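Local atomic coordinates of RE68036p (Drosophila melanogaster, PDB entry 1SQH), a protein that is of unknown function but belongs to the acetyltransferase clan and may act as a glycine N-acyltransferase. Residues Ile176-Ala181 with Asn209-Ile214; Ala185-Ser190 with Ile223-Gln228. One frame throughout, in Å; residues are numbered along the deposited sequence.

Interaction 1: Ile176-Ala181 with Asn209-Ile214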
# COMPACT_ATOMS: atom_id res chain seq x y z
N ILE A 176 -16.32 -2.97 -19.19
CA ILE A 176 -15.13 -2.96 -18.35
C ILE A 176 -13.92 -2.60 -19.19
O ILE A 176 -13.81 -3.04 -20.34
CB ILE A 176 -14.83 -4.34 -17.70
CG1 ILE A 176 -14.50 -5.37 -18.78
CG2 ILE A 176 -16.00 -4.79 -16.88
CD1 ILE A 176 -15.63 -5.66 -19.77
N ARG A 177 -13.02 -1.80 -18.62
CA ARG A 177 -11.81 -1.39 -19.32
C ARG A 177 -10.79 -0.91 -18.30
O ARG A 177 -11.15 -0.60 -17.16
CB ARG A 177 -12.10 -0.25 -20.30
CG ARG A 177 -12.50 1.05 -19.62
CD ARG A 177 -12.67 2.18 -20.63
NE ARG A 177 -13.14 3.42 -20.01
CZ ARG A 177 -12.41 4.22 -19.24
NH1 ARG A 177 -11.13 3.93 -19.01
NH2 ARG A 177 -12.95 5.30 -18.69
N ARG A 178 -9.53 -0.87 -18.69
CA ARG A 178 -8.48 -0.38 -17.81
C ARG A 178 -8.76 1.11 -17.70
O ARG A 178 -9.29 1.73 -18.63
CB ARG A 178 -7.10 -0.60 -18.44
CG ARG A 178 -5.93 -0.14 -17.58
CD ARG A 178 -4.60 -0.19 -18.35
NE ARG A 178 -3.46 0.09 -17.48
CZ ARG A 178 -2.20 0.24 -17.90
NH1 ARG A 178 -1.91 0.14 -19.19
NH2 ARG A 178 -1.24 0.49 -17.02
N LEU A 179 -8.44 1.70 -16.56
CA LEU A 179 -8.67 3.12 -16.37
C LEU A 179 -7.68 3.90 -17.24
O LEU A 179 -6.68 3.34 -17.73
CB LEU A 179 -8.48 3.49 -14.90
CG LEU A 179 -9.44 2.81 -13.92
CD1 LEU A 179 -9.01 3.12 -12.49
CD2 LEU A 179 -10.85 3.31 -14.18
N ARG A 180 -7.96 5.18 -17.46
CA ARG A 180 -7.07 6.03 -18.23
C ARG A 180 -6.86 7.30 -17.41
O ARG A 180 -7.62 7.56 -16.47
CB ARG A 180 -7.67 6.32 -19.61
CG ARG A 180 -9.15 6.64 -19.57
CD ARG A 180 -9.78 6.67 -20.96
NE ARG A 180 -9.76 5.36 -21.62
CZ ARG A 180 -10.78 4.86 -22.32
NH1 ARG A 180 -11.91 5.56 -22.43
NH2 ARG A 180 -10.68 3.68 -22.90
N ALA A 181 -5.83 8.06 -17.75
CA ALA A 181 -5.49 9.28 -17.03
C ALA A 181 -6.69 10.15 -16.66
O ALA A 181 -6.80 10.59 -15.51
CB ALA A 181 -4.48 10.10 -17.83
N ASN A 209 0.50 0.83 -12.90
CA ASN A 209 -0.14 -0.28 -12.20
C ASN A 209 -1.37 -0.74 -12.98
O ASN A 209 -1.83 -0.05 -13.90
CB ASN A 209 -0.55 0.16 -10.79
CG ASN A 209 0.25 -0.53 -9.69
OD1 ASN A 209 1.36 -1.02 -9.93
ND2 ASN A 209 -0.30 -0.56 -8.48
N LYS A 210 -1.90 -1.91 -12.63
CA LYS A 210 -3.12 -2.38 -13.29
C LYS A 210 -4.31 -1.68 -12.62
O LYS A 210 -4.23 -1.28 -11.46
CB LYS A 210 -3.27 -3.90 -13.17
CG LYS A 210 -2.24 -4.70 -13.96
CD LYS A 210 -2.50 -6.20 -13.84
CE LYS A 210 -1.35 -7.03 -14.42
NZ LYS A 210 -1.32 -7.06 -15.90
N SER A 211 -5.39 -1.53 -13.37
CA SER A 211 -6.61 -0.90 -12.86
C SER A 211 -7.81 -1.40 -13.67
O SER A 211 -7.64 -1.98 -14.74
CB SER A 211 -6.51 0.62 -12.98
OG SER A 211 -6.42 1.01 -14.33
N LEU A 212 -9.01 -1.20 -13.13
CA LEU A 212 -10.22 -1.63 -13.82
C LEU A 212 -11.37 -0.69 -13.53
O LEU A 212 -11.60 -0.30 -12.39
CB LEU A 212 -10.61 -3.06 -13.41
CG LEU A 212 -9.84 -4.23 -14.03
CD1 LEU A 212 -10.47 -5.55 -13.59
CD2 LEU A 212 -9.90 -4.13 -15.55
N GLY A 213 -12.10 -0.32 -14.58
CA GLY A 213 -13.22 0.57 -14.40
C GLY A 213 -14.47 0.01 -15.05
O GLY A 213 -14.40 -0.73 -16.04
N ILE A 214 -15.62 0.36 -14.48
CA ILE A 214 -16.92 -0.07 -14.99
C ILE A 214 -17.65 1.18 -15.53
O ILE A 214 -17.94 2.12 -14.78
CB ILE A 214 -17.80 -0.69 -13.87
CG1 ILE A 214 -17.12 -1.90 -13.24
CG2 ILE A 214 -19.14 -1.11 -14.45
CD1 ILE A 214 -17.06 -3.12 -14.15
O HOH W 1 -3.73 1.16 -14.94
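Ile176 and Arg177 pair antiparallel with Ile214 and Gly213, putting the short strand 174-177 at the edge of a sheet. Arg177 and Gly213 are the hydrogen-bonded pair: Arg177 N donates to Gly213 O (3.1 Å), and Gly213 N returns a shorter bond to Arg177 O (2.8 Å). The packing is tight round Gly213, where Leu179 CD2 lies 3.6 Å from Gly213 CA and would collide with a beta carbon. Leu179 CD1 lies against Ser211 CB, and beyond it this leucine touches Leu222 and Phe227, so its isobutyl group is buried. At the other end, Ile176 and Ile214 cross obliquely on the opposite face. Ile176 CG2 presses on Ile214 CD1 at 3.4 Å, closer than usual for two carbons; CG2 stands anti to the carbonyl carbon, while the longer branch leads away.

Beyond Arg177 the backbones stop pairing and side chains take over. Ser211 OG, set between its own backbone N and carbonyl carbon (chi1 64°), accepts a hydrogen bond from Leu179 N (3.1 Å) and donates to a water. That water also accepts from Arg178 NE at 2.8 Å. The exposed Arg178 chain is extended from CG to NE, and Arg178 NH2 reaches Asn209 O at 3.2 Å; the oxygen lies near the guanidinium plane, but the nitrogen stands above the carbonyl plane. This solvent side therefore rests on a long arm and a water, with little apolar packing. Arg177 turns its guanidinium to the Leu179 face of the sheet, where NH1 bonds Arg178 O and forms a salt bridge with Asp183. The arrangement is that of the first strand of a GNAT acetyltransferase fold, added antiparallel to the second at the sheet's edge.

Interaction 2: Ala185-Ser190 with Ile223-Gln228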
# COMPACT_ATOMS: atom_id res chain seq x y z
N ALA A 185 -9.14 11.84 -11.86
CA ALA A 185 -9.82 12.91 -11.14
C ALA A 185 -11.18 12.50 -10.57
O ALA A 185 -11.57 12.93 -9.48
CB ALA A 185 -9.95 14.14 -12.05
N MSE A 186 -11.90 11.65 -11.30
CA MSE A 186 -13.21 11.20 -10.84
C MSE A 186 -13.05 10.28 -9.63
O MSE A 186 -13.73 10.47 -8.62
CB MSE A 186 -13.95 10.47 -11.97
CG MSE A 186 -13.97 11.24 -13.29
SE MSE A 186 -14.65 13.07 -13.16
CE MSE A 186 -12.99 14.04 -13.36
N VAL A 187 -12.16 9.30 -9.73
CA VAL A 187 -11.93 8.38 -8.62
C VAL A 187 -11.45 9.15 -7.39
O VAL A 187 -11.81 8.81 -6.26
CB VAL A 187 -10.89 7.26 -9.00
CG1 VAL A 187 -9.76 7.84 -9.78
CG2 VAL A 187 -10.33 6.60 -7.74
N HIS A 188 -10.67 10.20 -7.61
CA HIS A 188 -10.15 11.00 -6.51
C HIS A 188 -11.24 11.87 -5.87
O HIS A 188 -11.20 12.14 -4.67
CB HIS A 188 -8.99 11.87 -7.00
CG HIS A 188 -8.21 12.52 -5.89
ND1 HIS A 188 -8.68 13.62 -5.19
CD2 HIS A 188 -7.02 12.20 -5.34
CE1 HIS A 188 -7.80 13.94 -4.26
NE2 HIS A 188 -6.78 13.10 -4.33
N ASP A 189 -12.21 12.28 -6.67
CA ASP A 189 -13.30 13.12 -6.17
C ASP A 189 -14.24 12.39 -5.22
O ASP A 189 -14.92 13.03 -4.41
CB ASP A 189 -14.14 13.69 -7.32
CG ASP A 189 -15.29 14.55 -6.82
OD1 ASP A 189 -15.03 15.55 -6.12
OD2 ASP A 189 -16.47 14.22 -7.11
N SER A 190 -14.29 11.07 -5.32
CA SER A 190 -15.19 10.30 -4.46
C SER A 190 -14.54 9.91 -3.14
O SER A 190 -15.10 9.13 -2.37
CB SER A 190 -15.70 9.06 -5.20
OG SER A 190 -14.63 8.25 -5.64
N ILE A 223 -18.47 4.39 -13.44
CA ILE A 223 -19.36 4.24 -12.30
C ILE A 223 -18.81 3.41 -11.14
O ILE A 223 -19.38 3.42 -10.04
CB ILE A 223 -20.72 3.66 -12.78
CG1 ILE A 223 -21.86 4.26 -11.96
CG2 ILE A 223 -20.71 2.12 -12.71
CD1 ILE A 223 -22.09 5.73 -12.24
N ALA A 224 -17.72 2.70 -11.38
CA ALA A 224 -17.08 1.86 -10.37
C ALA A 224 -15.65 1.55 -10.82
O ALA A 224 -15.39 1.46 -12.02
CB ALA A 224 -17.87 0.57 -10.18
N TRP A 225 -14.74 1.38 -9.88
CA TRP A 225 -13.35 1.11 -10.24
C TRP A 225 -12.56 0.39 -9.15
O TRP A 225 -12.97 0.33 -7.99
CB TRP A 225 -12.66 2.44 -10.59
CG TRP A 225 -12.86 3.47 -9.52
CD1 TRP A 225 -12.15 3.59 -8.36
CD2 TRP A 225 -13.91 4.45 -9.46
NE1 TRP A 225 -12.70 4.57 -7.56
CE2 TRP A 225 -13.78 5.11 -8.21
CE3 TRP A 225 -14.94 4.82 -10.32
CZ2 TRP A 225 -14.66 6.13 -7.82
CZ3 TRP A 225 -15.82 5.83 -9.93
CH2 TRP A 225 -15.67 6.47 -8.68
N ILE A 226 -11.41 -0.16 -9.54
CA ILE A 226 -10.54 -0.88 -8.62
C ILE A 226 -9.11 -0.70 -9.13
O ILE A 226 -8.87 -0.66 -10.34
CB ILE A 226 -10.96 -2.39 -8.57
CG1 ILE A 226 -10.45 -3.04 -7.28
CG2 ILE A 226 -10.43 -3.13 -9.79
CD1 ILE A 226 -9.01 -3.44 -7.33
N PHE A 227 -8.16 -0.57 -8.21
CA PHE A 227 -6.76 -0.36 -8.57
C PHE A 227 -5.86 -1.47 -8.06
O PHE A 227 -6.27 -2.25 -7.20
CB PHE A 227 -6.21 0.92 -7.93
CG PHE A 227 -6.58 2.18 -8.62
CD1 PHE A 227 -7.82 2.77 -8.39
CD2 PHE A 227 -5.66 2.81 -9.46
CE1 PHE A 227 -8.14 3.99 -8.99
CE2 PHE A 227 -5.97 4.03 -10.06
CZ PHE A 227 -7.21 4.63 -9.83
N GLN A 228 -4.64 -1.51 -8.58
CA GLN A 228 -3.64 -2.44 -8.06
C GLN A 228 -3.01 -1.48 -7.05
O GLN A 228 -2.91 -0.29 -7.33
CB GLN A 228 -2.60 -2.82 -9.11
CG GLN A 228 -1.58 -3.83 -8.56
CD GLN A 228 -0.71 -4.43 -9.65
OE1 GLN A 228 -0.14 -5.51 -9.47
NE2 GLN A 228 -0.59 -3.74 -10.76
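Val187, on the helix that follows the first strand of the GNAT fold, packs against Trp225 and Phe227 of strand 222-228. The axes of segments 185-189 and 223-228 run at 95° to each other and come within 10.0 Å. Val187 carries the contact. Val187 CB sits over one face of the indole in a CH-pi contact, 3.8 Å from the centroid of the Trp225 five-membered ring. Val187 CG2, anti to the backbone N, reaches past CB to Trp225 NE1 at 3.1 Å and also touches Phe227 CE1 (3.6 Å), the valine and phenylalanine side chains meeting tip to tip. The six-membered ring of the indole has a polar neighbour: Ser190 OG lies at its edge, in plane, 3.0 Å from Trp225 CZ2. Ser190 OG is held by a bond to Val187 O (2.9 Å), one turn back in the helix, from above the carbonyl plane. An alanine in place of Trp225 would probably open a gap beneath Val187 and leave Ser190 OG without the ring edge it meets. Leu202 and Leu205 of helix 199-208 extend the packing round Val187 and Phe227 respectively. The junction is mainly apolar: Trp225 NE1 is buried under the valine with no partner in the model, so the indole contributes its face and C-H edge, and shape rather than hydrogen bonding fits the helix to the strand.

In the fold
The two interactions lie side by side, their centres about 9 Å apart, in the antiparallel sheet 174-177, 211-216, 222-228, 234-239. Their segments alternate along the chain: strand 174-177, helix 184-189, strand 211-216, then strand 222-228. Interaction 1 joins the first two strands; interaction 2 lays the first of the two intervening helices, 184-189, on the third strand. They are joined directly: Ile214 bonds to Ile223 and Ala224 at a classic beta bulge, and Leu179 CD1 packs on Phe227 CZ. Helix 248-263 covers the opposite face, touching Leu212, Ile214, Ala224 and Ile226. The order of elements matches the GNAT fold, consistent with an acyltransferase, though neither contact identifies a catalytic residue.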